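Side-chain contacts in phenolic acid decarboxylase (Sedimentibacter hydroxybenzoicus, PDB 7AE5), which catalyses the reversible decarboxylation of 4-hydroxybenzoate and 3,4-dihydroxybenzoate, using prenylated FMN, in the anaerobic breakdown of phenolic compounds: residues 226-231 with 240-245; 75-80 with 209-214; 364-369 with 413-418. All blocks are in the same frame, centred on the assembly; numbering follows the deposited sequence.

Interaction 1: residues 226-231 with 240-245. With RB (rubidium ion), chain R.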
ATOM      1  N   ASN C 226      27.236 -37.780 -12.394  1.00 69.31           N
ATOM      2  CA  ASN C 226      26.281 -38.882 -12.665  1.00 68.99           C
ATOM      3  C   ASN C 226      25.643 -39.284 -11.338  1.00 67.62           C
ATOM      4  O   ASN C 226      26.222 -38.988 -10.298  1.00 66.86           O
ATOM      5  CB  ASN C 226      26.951 -40.040 -13.413  1.00 68.92           C
ATOM      6  CG  ASN C 226      27.444 -39.640 -14.787  1.00 70.13           C
ATOM      7  OD1 ASN C 226      26.831 -38.812 -15.459  1.00 71.06           O
ATOM      8  ND2 ASN C 226      28.550 -40.222 -15.215  1.00 70.05           N
ATOM      9  N   GLU C 227      24.515 -39.973 -11.383  1.00 57.93           N
ATOM     10  CA  GLU C 227      23.761 -40.291 -10.148  1.00 56.81           C
ATOM     11  C   GLU C 227      24.629 -40.986  -9.109  1.00 55.60           C
ATOM     12  O   GLU C 227      24.725 -40.476  -7.993  1.00 54.74           O
ATOM     13  CB  GLU C 227      22.562 -41.158 -10.515  1.00 56.82           C
ATOM     14  CG  GLU C 227      21.734 -40.560 -11.628  1.00 58.18           C
ATOM     15  CD  GLU C 227      21.043 -39.252 -11.294  1.00 57.86           C
ATOM     16  OE1 GLU C 227      20.054 -39.289 -10.557  1.00 56.16           O
ATOM     17  OE2 GLU C 227      21.495 -38.201 -11.780  1.00 59.30           O
ATOM     18  N   TYR C 228      25.179 -42.138  -9.462  1.00 63.54           N
ATOM     19  CA  TYR C 228      25.949 -42.923  -8.468  1.00 62.29           C
ATOM     20  C   TYR C 228      27.284 -42.220  -8.236  1.00 62.10           C
ATOM     21  O   TYR C 228      27.851 -42.384  -7.157  1.00 61.41           O
ATOM     22  CB  TYR C 228      26.026 -44.375  -8.934  1.00 62.07           C
ATOM     23  CG  TYR C 228      24.708 -45.104  -8.985  1.00 61.67           C
ATOM     24  CD1 TYR C 228      23.851 -45.110  -7.900  1.00 60.58           C
ATOM     25  CD2 TYR C 228      24.325 -45.805 -10.114  1.00 62.42           C
ATOM     26  CE1 TYR C 228      22.650 -45.798  -7.928  1.00 60.30           C
ATOM     27  CE2 TYR C 228      23.127 -46.497 -10.161  1.00 62.11           C
ATOM     28  CZ  TYR C 228      22.285 -46.490  -9.066  1.00 61.06           C
ATOM     29  OH  TYR C 228      21.099 -47.160  -9.101  1.00 60.71           O
ATOM     30  N   GLU C 229      27.745 -41.437  -9.217  1.00 64.81           N
ATOM     31  CA  GLU C 229      28.960 -40.681  -8.930  1.00 64.68           C
ATOM     32  C   GLU C 229      28.699 -39.585  -7.907  1.00 64.24           C
ATOM     33  O   GLU C 229      29.581 -39.266  -7.103  1.00 63.38           O
ATOM     34  CB  GLU C 229      29.528 -40.084 -10.216  1.00 66.07           C
ATOM     35  N   PHE C 230      27.497 -39.001  -7.920  1.00 56.48           N
ATOM     36  CA  PHE C 230      27.164 -37.990  -6.923  1.00 55.72           C
ATOM     37  C   PHE C 230      27.099 -38.597  -5.528  1.00 54.52           C
ATOM     38  O   PHE C 230      27.521 -37.966  -4.552  1.00 53.97           O
ATOM     39  CB  PHE C 230      25.842 -37.310  -7.276  1.00 56.53           C
ATOM     40  CG  PHE C 230      25.479 -36.183  -6.351  1.00 56.14           C
ATOM     41  CD1 PHE C 230      26.299 -35.072  -6.238  1.00 56.40           C
ATOM     42  CD2 PHE C 230      24.321 -36.233  -5.593  1.00 55.43           C
ATOM     43  CE1 PHE C 230      25.972 -34.033  -5.386  1.00 55.95           C
ATOM     44  CE2 PHE C 230      23.987 -35.195  -4.741  1.00 54.99           C
ATOM     45  CZ  PHE C 230      24.814 -34.094  -4.638  1.00 55.23           C
ATOM     46  N   VAL C 231      26.569 -39.818  -5.415  1.00 54.72           N
ATOM     47  CA  VAL C 231      26.604 -40.525  -4.138  1.00 54.83           C
ATOM     48  C   VAL C 231      28.041 -40.657  -3.651  1.00 56.35           C
ATOM     49  O   VAL C 231      28.333 -40.450  -2.467  1.00 56.10           O
ATOM     50  CB  VAL C 231      25.923 -41.901  -4.266  1.00 55.26           C
ATOM     51  CG1 VAL C 231      26.148 -42.724  -3.006  1.00 55.79           C
ATOM     52  CG2 VAL C 231      24.439 -41.736  -4.545  1.00 53.63           C
ATOM     53  N   MET C 240      30.714 -45.862  -4.567  1.00 74.37           N
ATOM     54  CA  MET C 240      29.724 -46.840  -4.152  1.00 73.93           C
ATOM     55  C   MET C 240      29.703 -48.009  -5.129  1.00 75.35           C
ATOM     56  O   MET C 240      30.136 -47.897  -6.279  1.00 76.21           O
ATOM     57  CB  MET C 240      28.332 -46.209  -4.057  1.00 71.64           C
ATOM     58  CG  MET C 240      27.809 -45.662  -5.371  1.00 70.99           C
ATOM     59  SD  MET C 240      26.022 -45.440  -5.350  1.00 68.81           S
ATOM     60  CE  MET C 240      25.511 -46.955  -4.543  1.00 69.26           C
ATOM     61  N   ASP C 241      29.192 -49.139  -4.654  1.00 75.22           N
ATOM     62  CA  ASP C 241      29.151 -50.359  -5.447  1.00 76.63           C
ATOM     63  C   ASP C 241      27.821 -50.458  -6.184  1.00 75.34           C
ATOM     64  O   ASP C 241      26.755 -50.300  -5.580  1.00 73.70           O
ATOM     65  CB  ASP C 241      29.360 -51.585  -4.557  1.00 77.83           C
ATOM     66  CG  ASP C 241      30.765 -51.664  -3.995  1.00 79.52           C
ATOM     67  OD1 ASP C 241      31.622 -50.858  -4.418  1.00 79.92           O
ATOM     68  OD2 ASP C 241      31.013 -52.528  -3.128  1.00 80.50           O
ATOM     69  N   ILE C 242      27.892 -50.712  -7.489  1.00 66.61           N
ATOM     70  CA  ILE C 242      26.710 -50.903  -8.315  1.00 65.66           C
ATOM     71  C   ILE C 242      26.810 -52.262  -8.995  1.00 67.37           C
ATOM     72  O   ILE C 242      27.896 -52.820  -9.172  1.00 69.35           O
ATOM     73  CB  ILE C 242      26.533 -49.783  -9.360  1.00 64.83           C
ATOM     74  CG1 ILE C 242      27.723 -49.754 -10.320  1.00 66.71           C
ATOM     75  CG2 ILE C 242      26.364 -48.435  -8.673  1.00 63.10           C
ATOM     76  CD1 ILE C 242      27.585 -48.731 -11.424  1.00 66.15           C
ATOM     77  N   VAL C 243      25.651 -52.793  -9.375  1.00 75.72           N
ATOM     78  CA  VAL C 243      25.558 -54.092 -10.033  1.00 77.14           C
ATOM     79  C   VAL C 243      24.481 -54.017 -11.104  1.00 76.18           C
ATOM     80  O   VAL C 243      23.425 -53.410 -10.897  1.00 74.24           O
ATOM     81  CB  VAL C 243      25.251 -55.222  -9.029  1.00 77.49           C
ATOM     82  N   LYS C 244      24.754 -54.634 -12.251  1.00 74.38           N
ATOM     83  CA  LYS C 244      23.800 -54.630 -13.351  1.00 73.71           C
ATOM     84  C   LYS C 244      22.505 -55.318 -12.944  1.00 72.60           C
ATOM     85  O   LYS C 244      22.510 -56.296 -12.192  1.00 73.22           O
ATOM     86  CB  LYS C 244      24.401 -55.328 -14.572  1.00 75.74           C
ATOM     87  CG  LYS C 244      23.793 -54.907 -15.900  1.00 75.29           C
ATOM     88  CD  LYS C 244      24.359 -55.735 -17.041  1.00 77.43           C
ATOM     89  CE  LYS C 244      23.665 -57.086 -17.130  1.00 77.88           C
ATOM     90  NZ  LYS C 244      23.290 -57.426 -18.529  1.00 78.54           N
ATOM     91  N   SER C 245      21.387 -54.794 -13.438  1.00 76.95           N
ATOM     92  CA  SER C 245      20.113 -55.457 -13.225  1.00 75.99           C
ATOM     93  C   SER C 245      20.094 -56.792 -13.963  1.00 77.53           C
ATOM     94  O   SER C 245      20.845 -57.015 -14.917  1.00 79.08           O
ATOM     95  CB  SER C 245      18.956 -54.572 -13.690  1.00 74.08           C
ATOM     96  OG  SER C 245      18.679 -54.772 -15.066  1.00 74.60           O
TER
HETATM   97 RB    RB R 502      18.778 -37.983  -8.370  1.00367.38          RB
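The ring of Tyr228 is met by Ile242 and Met240 of 240-245 in different ways. Ile242 lays its CG2 methyl over one face, displaced from the middle toward the rim. This is a CH-pi contact, with Ile242 CG2 3.9 Å from the centroid of the Tyr228 ring and 24° off the ring normal. Met240 comes in at a slant, 61° off the normal, and its SD lies 3.4 Å from Tyr228 CD1. The Met240 chain bends at its last torsion (chi3 -43°), so CE also swings to the CD1 side of the ring. The same sulfur meets Val231, one helical turn on, with Met240 SD 3.6 Å from Val231 CG1. These two side chains cross at about a right angle. Met240 SD is wedged between a ring and a methyl. The hydroxyl of Tyr228 bonds to Tyr252 O, which fixes the far end of the ring. Glu227 points elsewhere: its OE1 binds a rubidium ion together with Tyr223, Val164, Met216 and Thr219. Glu227 is a predicted manganese ligand, and Tyr228 also packs on Val164 of the predicted prenylated-FMN site. This Met-aromatic helix-to-strand contact therefore probably lies just behind the cofactor and metal site of the UbiD fold.

Interaction 2: residues 75-80 with 209-214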
ATOM      1  N   ALA C  75      22.872 -36.211  10.413  1.00 49.94           N
ATOM      2  CA  ALA C  75      24.295 -36.054  10.698  1.00 50.62           C
ATOM      3  C   ALA C  75      25.030 -37.379  10.544  1.00 51.32           C
ATOM      4  O   ALA C  75      26.080 -37.449   9.897  1.00 52.37           O
ATOM      5  CB  ALA C  75      24.488 -35.491  12.106  1.00 50.37           C
ATOM      6  N   LEU C  76      24.484 -38.446  11.133  1.00 45.94           N
ATOM      7  CA  LEU C  76      25.107 -39.758  11.007  1.00 47.85           C
ATOM      8  C   LEU C  76      25.113 -40.239   9.564  1.00 47.34           C
ATOM      9  O   LEU C  76      26.015 -40.984   9.163  1.00 49.08           O
ATOM     10  CB  LEU C  76      24.387 -40.769  11.900  1.00 48.49           C
ATOM     11  CG  LEU C  76      24.410 -40.475  13.399  1.00 49.52           C
ATOM     12  CD1 LEU C  76      23.410 -41.357  14.128  1.00 49.77           C
ATOM     13  CD2 LEU C  76      25.808 -40.669  13.963  1.00 52.12           C
ATOM     14  N   MET C  77      24.117 -39.830   8.773  1.00 49.73           N
ATOM     15  CA  MET C  77      24.090 -40.208   7.364  1.00 49.54           C
ATOM     16  C   MET C  77      25.359 -39.757   6.657  1.00 50.69           C
ATOM     17  O   MET C  77      25.940 -40.509   5.867  1.00 51.53           O
ATOM     18  CB  MET C  77      22.853 -39.616   6.685  1.00 49.34           C
ATOM     19  CG  MET C  77      22.906 -39.633   5.165  1.00 49.86           C
ATOM     20  SD  MET C  77      21.477 -38.852   4.388  1.00 49.44           S
ATOM     21  CE  MET C  77      22.006 -37.141   4.340  1.00 50.49           C
ATOM     22  N   LEU C  78      25.824 -38.548   6.955  1.00 56.35           N
ATOM     23  CA  LEU C  78      27.040 -38.015   6.360  1.00 57.56           C
ATOM     24  C   LEU C  78      28.295 -38.400   7.126  1.00 58.57           C
ATOM     25  O   LEU C  78      29.369 -37.864   6.837  1.00 59.77           O
ATOM     26  CB  LEU C  78      26.951 -36.496   6.251  1.00 58.52           C
ATOM     27  CG  LEU C  78      25.773 -36.060   5.391  1.00 58.49           C
ATOM     28  CD1 LEU C  78      25.019 -34.880   5.997  1.00 58.77           C
ATOM     29  CD2 LEU C  78      26.295 -35.762   4.014  1.00 58.83           C
ATOM     30  N   GLY C  79      28.186 -39.314   8.086  1.00 52.86           N
ATOM     31  CA  GLY C  79      29.348 -39.751   8.834  1.00 55.56           C
ATOM     32  C   GLY C  79      29.852 -38.760   9.856  1.00 56.09           C
ATOM     33  O   GLY C  79      31.040 -38.782  10.193  1.00 58.43           O
ATOM     34  N   LEU C  80      28.985 -37.891  10.364  1.00 63.22           N
ATOM     35  CA  LEU C  80      29.361 -36.864  11.321  1.00 63.61           C
ATOM     36  C   LEU C  80      28.810 -37.197  12.702  1.00 64.05           C
ATOM     37  O   LEU C  80      27.914 -38.033  12.853  1.00 63.47           O
ATOM     38  CB  LEU C  80      28.848 -35.490  10.873  1.00 61.32           C
ATOM     39  CG  LEU C  80      29.318 -35.007   9.501  1.00 60.97           C
ATOM     40  CD1 LEU C  80      28.479 -33.833   9.028  1.00 60.78           C
ATOM     41  CD2 LEU C  80      30.791 -34.629   9.545  1.00 63.13           C
ATOM     42  N   ASN C 209      18.098 -48.783   1.074  1.00 56.32           N
ATOM     43  CA  ASN C 209      19.364 -48.382   0.485  1.00 57.17           C
ATOM     44  C   ASN C 209      20.231 -47.646   1.496  1.00 57.21           C
ATOM     45  O   ASN C 209      19.768 -47.208   2.554  1.00 56.30           O
ATOM     46  CB  ASN C 209      19.149 -47.480  -0.739  1.00 56.46           C
ATOM     47  CG  ASN C 209      18.598 -48.233  -1.930  1.00 56.96           C
ATOM     48  OD1 ASN C 209      19.251 -49.126  -2.470  1.00 58.19           O
ATOM     49  ND2 ASN C 209      17.394 -47.869  -2.355  1.00 57.27           N
ATOM     50  N   ASN C 210      21.511 -47.536   1.143  1.00 61.02           N
ATOM     51  CA  ASN C 210      22.466 -46.591   1.704  1.00 61.02           C
ATOM     52  C   ASN C 210      21.773 -45.235   1.799  1.00 59.14           C
ATOM     53  O   ASN C 210      21.187 -44.775   0.809  1.00 58.46           O
ATOM     54  CB  ASN C 210      23.713 -46.552   0.810  1.00 62.35           C
ATOM     55  CG  ASN C 210      24.731 -45.493   1.216  1.00 62.36           C
ATOM     56  OD1 ASN C 210      24.556 -44.758   2.185  1.00 61.38           O
ATOM     57  ND2 ASN C 210      25.814 -45.418   0.454  1.00 63.55           N
ATOM     58  N   PRO C 211      21.787 -44.584   2.966  1.00 53.29           N
ATOM     59  CA  PRO C 211      21.058 -43.310   3.098  1.00 51.56           C
ATOM     60  C   PRO C 211      21.487 -42.244   2.102  1.00 52.21           C
ATOM     61  O   PRO C 211      20.678 -41.367   1.772  1.00 52.82           O
ATOM     62  CB  PRO C 211      21.352 -42.886   4.546  1.00 51.31           C
ATOM     63  CG  PRO C 211      22.519 -43.726   4.983  1.00 53.10           C
ATOM     64  CD  PRO C 211      22.366 -45.016   4.249  1.00 54.16           C
ATOM     65  N   LEU C 212      22.726 -42.289   1.605  1.00 58.77           N
ATOM     66  CA  LEU C 212      23.146 -41.301   0.615  1.00 59.79           C
ATOM     67  C   LEU C 212      22.524 -41.573  -0.747  1.00 61.21           C
ATOM     68  O   LEU C 212      22.341 -40.641  -1.539  1.00 62.32           O
ATOM     69  CB  LEU C 212      24.670 -41.269   0.492  1.00 59.98           C
ATOM     70  CG  LEU C 212      25.416 -40.349   1.460  1.00 59.46           C
ATOM     71  CD1 LEU C 212      24.879 -38.927   1.386  1.00 59.07           C
ATOM     72  CD2 LEU C 212      25.354 -40.884   2.872  1.00 59.55           C
ATOM     73  N   VAL C 213      22.202 -42.833  -1.043  1.00 51.30           N
ATOM     74  CA  VAL C 213      21.538 -43.152  -2.302  1.00 51.20           C
ATOM     75  C   VAL C 213      20.132 -42.568  -2.317  1.00 50.36           C
ATOM     76  O   VAL C 213      19.722 -41.916  -3.285  1.00 51.42           O
ATOM     77  CB  VAL C 213      21.522 -44.673  -2.528  1.00 52.51           C
ATOM     78  CG1 VAL C 213      20.644 -45.022  -3.721  1.00 52.22           C
ATOM     79  CG2 VAL C 213      22.935 -45.191  -2.723  1.00 54.43           C
ATOM     80  N   THR C 214      19.373 -42.796  -1.241  1.00 48.64           N
ATOM     81  CA  THR C 214      18.061 -42.171  -1.106  1.00 47.91           C
ATOM     82  C   THR C 214      18.173 -40.653  -1.157  1.00 48.41           C
ATOM     83  O   THR C 214      17.295 -39.975  -1.705  1.00 49.02           O
ATOM     84  CB  THR C 214      17.404 -42.612   0.203  1.00 46.58           C
ATOM     85  OG1 THR C 214      17.401 -44.043   0.283  1.00 47.68           O
ATOM     86  CG2 THR C 214      15.971 -42.104   0.285  1.00 46.52           C
TER
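Met77 and Pro211 meet where one helix ends in a Schellman motif and another begins with an Asn N-cap. Met77 sends its CG anti to the backbone N (chi1 165°), and this methylene does most of the touching. Met77 CG lies 3.7 Å from Pro211 CB, and the two side chains run past each other in opposite directions. Further out the Met77 thioether turns aside (chi3 87°), and its sulfur stays near the proline: SD is 4.0 Å from Pro211 CB. Leu212 reaches the same methylene obliquely, with its CD2 3.6 Å from Met77 CG. Leu212 CD2 also presses on the carbonyl of Met77, a tight approach. Leu78 adds a looser apolar contact through its CD2, which faces Leu212 CD1.

The contact joins two parts of the UbiD chain. Residues 75-80 belong to the N-terminal domain, and 209-214 to the Rift-related, FMN-binding-type domain. On the first side, Leu80 N bonds to Ala75 O and Gly79 N to Leu76 O, with Gly79 at positive phi as the C-prime residue. On the second, Asn210 OD1 accepts from Leu212 N at 3.1 Å. The bond is fairly straight at the hydrogen, 167°, but the donor sits well above the carbonyl plane of the amide. The other end of that amide is held too, since Asn210 ND2 bonds to Gln235 OE1. Pro211 O accepts from His68 NE2. Phe11 of helix 8-17 also packs on Pro211, and Val231 and Leu234 of helix 227-234 touch Leu212.

Interaction 3: residues 364-369 with 413-418. With RB (rubidium ion), chain Q.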
ATOM      1  N   TYR C 364      21.707  -3.840   0.384  1.00 52.60           N
ATOM      2  CA  TYR C 364      22.228  -5.017  -0.306  1.00 52.21           C
ATOM      3  C   TYR C 364      21.436  -6.276   0.023  1.00 51.18           C
ATOM      4  O   TYR C 364      21.397  -7.211  -0.784  1.00 50.10           O
ATOM      5  CB  TYR C 364      23.701  -5.205   0.055  1.00 51.91           C
ATOM      6  CG  TYR C 364      24.403  -6.352  -0.631  1.00 51.15           C
ATOM      7  CD1 TYR C 364      24.726  -6.291  -1.982  1.00 51.24           C
ATOM      8  CD2 TYR C 364      24.774  -7.487   0.081  1.00 50.02           C
ATOM      9  CE1 TYR C 364      25.382  -7.337  -2.607  1.00 50.30           C
ATOM     10  CE2 TYR C 364      25.430  -8.535  -0.534  1.00 49.16           C
ATOM     11  CZ  TYR C 364      25.731  -8.455  -1.877  1.00 49.32           C
ATOM     12  OH  TYR C 364      26.385  -9.499  -2.490  1.00 48.41           O
ATOM     13  N   ALA C 365      20.800  -6.321   1.197  1.00 41.23           N
ATOM     14  CA  ALA C 365      20.064  -7.516   1.595  1.00 38.73           C
ATOM     15  C   ALA C 365      18.872  -7.781   0.684  1.00 37.67           C
ATOM     16  O   ALA C 365      18.527  -8.942   0.441  1.00 35.78           O
ATOM     17  CB  ALA C 365      19.602  -7.390   3.044  1.00 37.21           C
ATOM     18  N   LYS C 366      18.226  -6.728   0.181  1.00 39.92           N
ATOM     19  CA  LYS C 366      17.143  -6.937  -0.771  1.00 39.14           C
ATOM     20  C   LYS C 366      17.679  -7.326  -2.141  1.00 39.25           C
ATOM     21  O   LYS C 366      17.009  -8.047  -2.887  1.00 37.91           O
ATOM     22  CB  LYS C 366      16.271  -5.686  -0.862  1.00 40.58           C
ATOM     23  CG  LYS C 366      15.577  -5.349   0.445  1.00 40.00           C
ATOM     24  CD  LYS C 366      14.271  -4.613   0.229  1.00 40.57           C
ATOM     25  CE  LYS C 366      13.532  -4.439   1.549  1.00 38.85           C
ATOM     26  NZ  LYS C 366      12.487  -3.375   1.489  1.00 38.48           N
ATOM     27  N   GLY C 367      18.881  -6.866  -2.486  1.00 35.03           N
ATOM     28  CA  GLY C 367      19.504  -7.330  -3.711  1.00 34.64           C
ATOM     29  C   GLY C 367      19.772  -8.822  -3.685  1.00 32.89           C
ATOM     30  O   GLY C 367      19.574  -9.517  -4.685  1.00 31.94           O
ATOM     31  N   VAL C 368      20.217  -9.335  -2.536  1.00 38.39           N
ATOM     32  CA  VAL C 368      20.434 -10.771  -2.391  1.00 36.72           C
ATOM     33  C   VAL C 368      19.126 -11.526  -2.580  1.00 34.89           C
ATOM     34  O   VAL C 368      19.088 -12.586  -3.219  1.00 33.93           O
ATOM     35  CB  VAL C 368      21.074 -11.078  -1.024  1.00 36.88           C
ATOM     36  CG1 VAL C 368      21.055 -12.572  -0.748  1.00 35.11           C
ATOM     37  CG2 VAL C 368      22.492 -10.540  -0.972  1.00 38.64           C
ATOM     38  N   ALA C 369      18.032 -10.991  -2.032  1.00 29.96           N
ATOM     39  CA  ALA C 369      16.728 -11.613  -2.228  1.00 28.59           C
ATOM     40  C   ALA C 369      16.308 -11.565  -3.691  1.00 29.01           C
ATOM     41  O   ALA C 369      15.773 -12.546  -4.222  1.00 28.16           O
ATOM     42  CB  ALA C 369      15.683 -10.930  -1.347  1.00 28.44           C
ATOM     43  N   ASP C 413      11.380  -2.556   5.859  1.00 45.99           N
ATOM     44  CA  ASP C 413      12.117  -3.803   5.670  1.00 45.70           C
ATOM     45  C   ASP C 413      11.275  -4.913   5.037  1.00 44.75           C
ATOM     46  O   ASP C 413      11.808  -5.999   4.788  1.00 44.38           O
ATOM     47  CB  ASP C 413      12.693  -4.304   7.012  1.00 44.82           C
ATOM     48  CG  ASP C 413      14.073  -3.689   7.373  1.00 45.94           C
ATOM     49  OD1 ASP C 413      14.997  -3.666   6.536  1.00 47.24           O
ATOM     50  OD2 ASP C 413      14.270  -3.281   8.537  1.00 45.71           O
ATOM     51  N   VAL C 414       9.991  -4.682   4.763  1.00 36.36           N
ATOM     52  CA  VAL C 414       9.088  -5.721   4.268  1.00 35.52           C
ATOM     53  C   VAL C 414       8.521  -5.282   2.924  1.00 36.26           C
ATOM     54  O   VAL C 414       7.867  -4.236   2.832  1.00 36.60           O
ATOM     55  CB  VAL C 414       7.951  -6.015   5.260  1.00 34.66           C
ATOM     56  CG1 VAL C 414       6.989  -7.032   4.669  1.00 34.30           C
ATOM     57  CG2 VAL C 414       8.513  -6.516   6.581  1.00 34.26           C
ATOM     58  N   SER C 415       8.739  -6.096   1.892  1.00 34.13           N
ATOM     59  CA  SER C 415       8.326  -5.774   0.533  1.00 34.91           C
ATOM     60  C   SER C 415       7.347  -6.819   0.018  1.00 34.04           C
ATOM     61  O   SER C 415       7.635  -8.019   0.061  1.00 33.58           O
ATOM     62  CB  SER C 415       9.537  -5.685  -0.394  1.00 36.60           C
ATOM     63  OG  SER C 415      10.229  -4.470  -0.178  1.00 37.87           O
ATOM     64  N   ILE C 416       6.208  -6.355  -0.487  1.00 36.63           N
ATOM     65  CA  ILE C 416       5.151  -7.205  -1.023  1.00 36.26           C
ATOM     66  C   ILE C 416       5.070  -6.955  -2.524  1.00 37.04           C
ATOM     67  O   ILE C 416       4.762  -5.836  -2.954  1.00 37.60           O
ATOM     68  CB  ILE C 416       3.804  -6.917  -0.341  1.00 36.04           C
ATOM     69  CG1 ILE C 416       3.892  -7.181   1.164  1.00 35.50           C
ATOM     70  CG2 ILE C 416       2.705  -7.747  -0.954  1.00 36.21           C
ATOM     71  CD1 ILE C 416       4.077  -8.634   1.511  1.00 35.07           C
ATOM     72  N   ILE C 417       5.339  -7.987  -3.323  1.00 34.59           N
ATOM     73  CA  ILE C 417       5.441  -7.858  -4.777  1.00 35.35           C
ATOM     74  C   ILE C 417       4.430  -8.798  -5.424  1.00 35.14           C
ATOM     75  O   ILE C 417       4.534 -10.022  -5.278  1.00 34.78           O
ATOM     76  CB  ILE C 417       6.863  -8.156  -5.273  1.00 35.92           C
ATOM     77  CG1 ILE C 417       7.886  -7.369  -4.455  1.00 36.37           C
ATOM     78  CG2 ILE C 417       6.993  -7.817  -6.750  1.00 36.72           C
ATOM     79  CD1 ILE C 417       9.214  -8.072  -4.301  1.00 36.60           C
ATOM     80  N   GLU C 418       3.481  -8.230  -6.164  1.00 54.44           N
ATOM     81  CA  GLU C 418       2.376  -8.986  -6.738  1.00 54.44           C
ATOM     82  C   GLU C 418       2.708  -9.509  -8.134  1.00 54.89           C
ATOM     83  O   GLU C 418       3.607  -9.014  -8.819  1.00 55.34           O
ATOM     84  CB  GLU C 418       1.117  -8.122  -6.810  1.00 54.59           C
ATOM     85  CG  GLU C 418       0.607  -7.644  -5.467  1.00 54.30           C
ATOM     86  CD  GLU C 418      -0.822  -7.147  -5.540  1.00 54.58           C
ATOM     87  OE1 GLU C 418      -1.418  -7.209  -6.637  1.00 54.91           O
ATOM     88  OE2 GLU C 418      -1.348  -6.698  -4.498  1.00 54.57           O
TER
HETATM   89 RB    RB Q 501      16.514  -4.260   8.373  1.00 48.64          RB
HETATM   90  O   HOH W   1      17.820  -3.003   6.721  1.00 33.84           O
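Lys366 leaves its helix with CG anti to the carbonyl carbon (chi1 -63°), and the rest of its chain runs extended to strand 414-421. Ser415 places OG beside its own backbone N (chi1 -76°), which turns the hydroxyl to the lysine. Lys366 NZ gives a hydrogen bond to Ser415 OG at 3.0 Å. Lys366 CE passes 4.0 Å from Asp413 O. The ammonium has further acceptors in Lys412 O and in Glu418 O of a neighbouring subunit. That subunit returns the bond, its own Lys366 reaching Glu418 here. A methionine in place of Lys366 would probably leave these oxygens without their shared donor and weaken the subunit contact. Both Asp413 carboxylate oxygens, OD1 and OD2, bind a rubidium ion at 2.5 Å each, with a water and the carbonyls of Arg407, Asp441 and Thr443 completing the site. Asp413 OD2 also accepts from His409 N. Lys366 NZ is 5.6 Å from Asp413 OD1, too far for a salt bridge, though the two opposite charges may still attract weakly. A lysine thus ties helix to strand by a polar bond in the helix-over-sheet layer of the UbiD C-terminal domain, where the strand outermost within this chain lies at a subunit interface.

From the N terminus, helix 71-77 comes first. Interaction 2 closes a long loop, with 128 residues between its segments, and ties the N-terminal domain to helix 211-217 of the Rift-related domain. Helix 227-234 follows that helix directly. Interaction 1 then closes a short loop of eight residues onto strand 241-244. The two contacts touch: Met240 CE packs 3.6 Å from Val213 CG2. Together they make one buried patch. Interaction 3 stands apart in the C-terminal domain and joins helix 364-372 to strand 414-421 across 43 residues. Its centre is about 42 Å from that of interaction 1. All three follow in series; none nests or crosses.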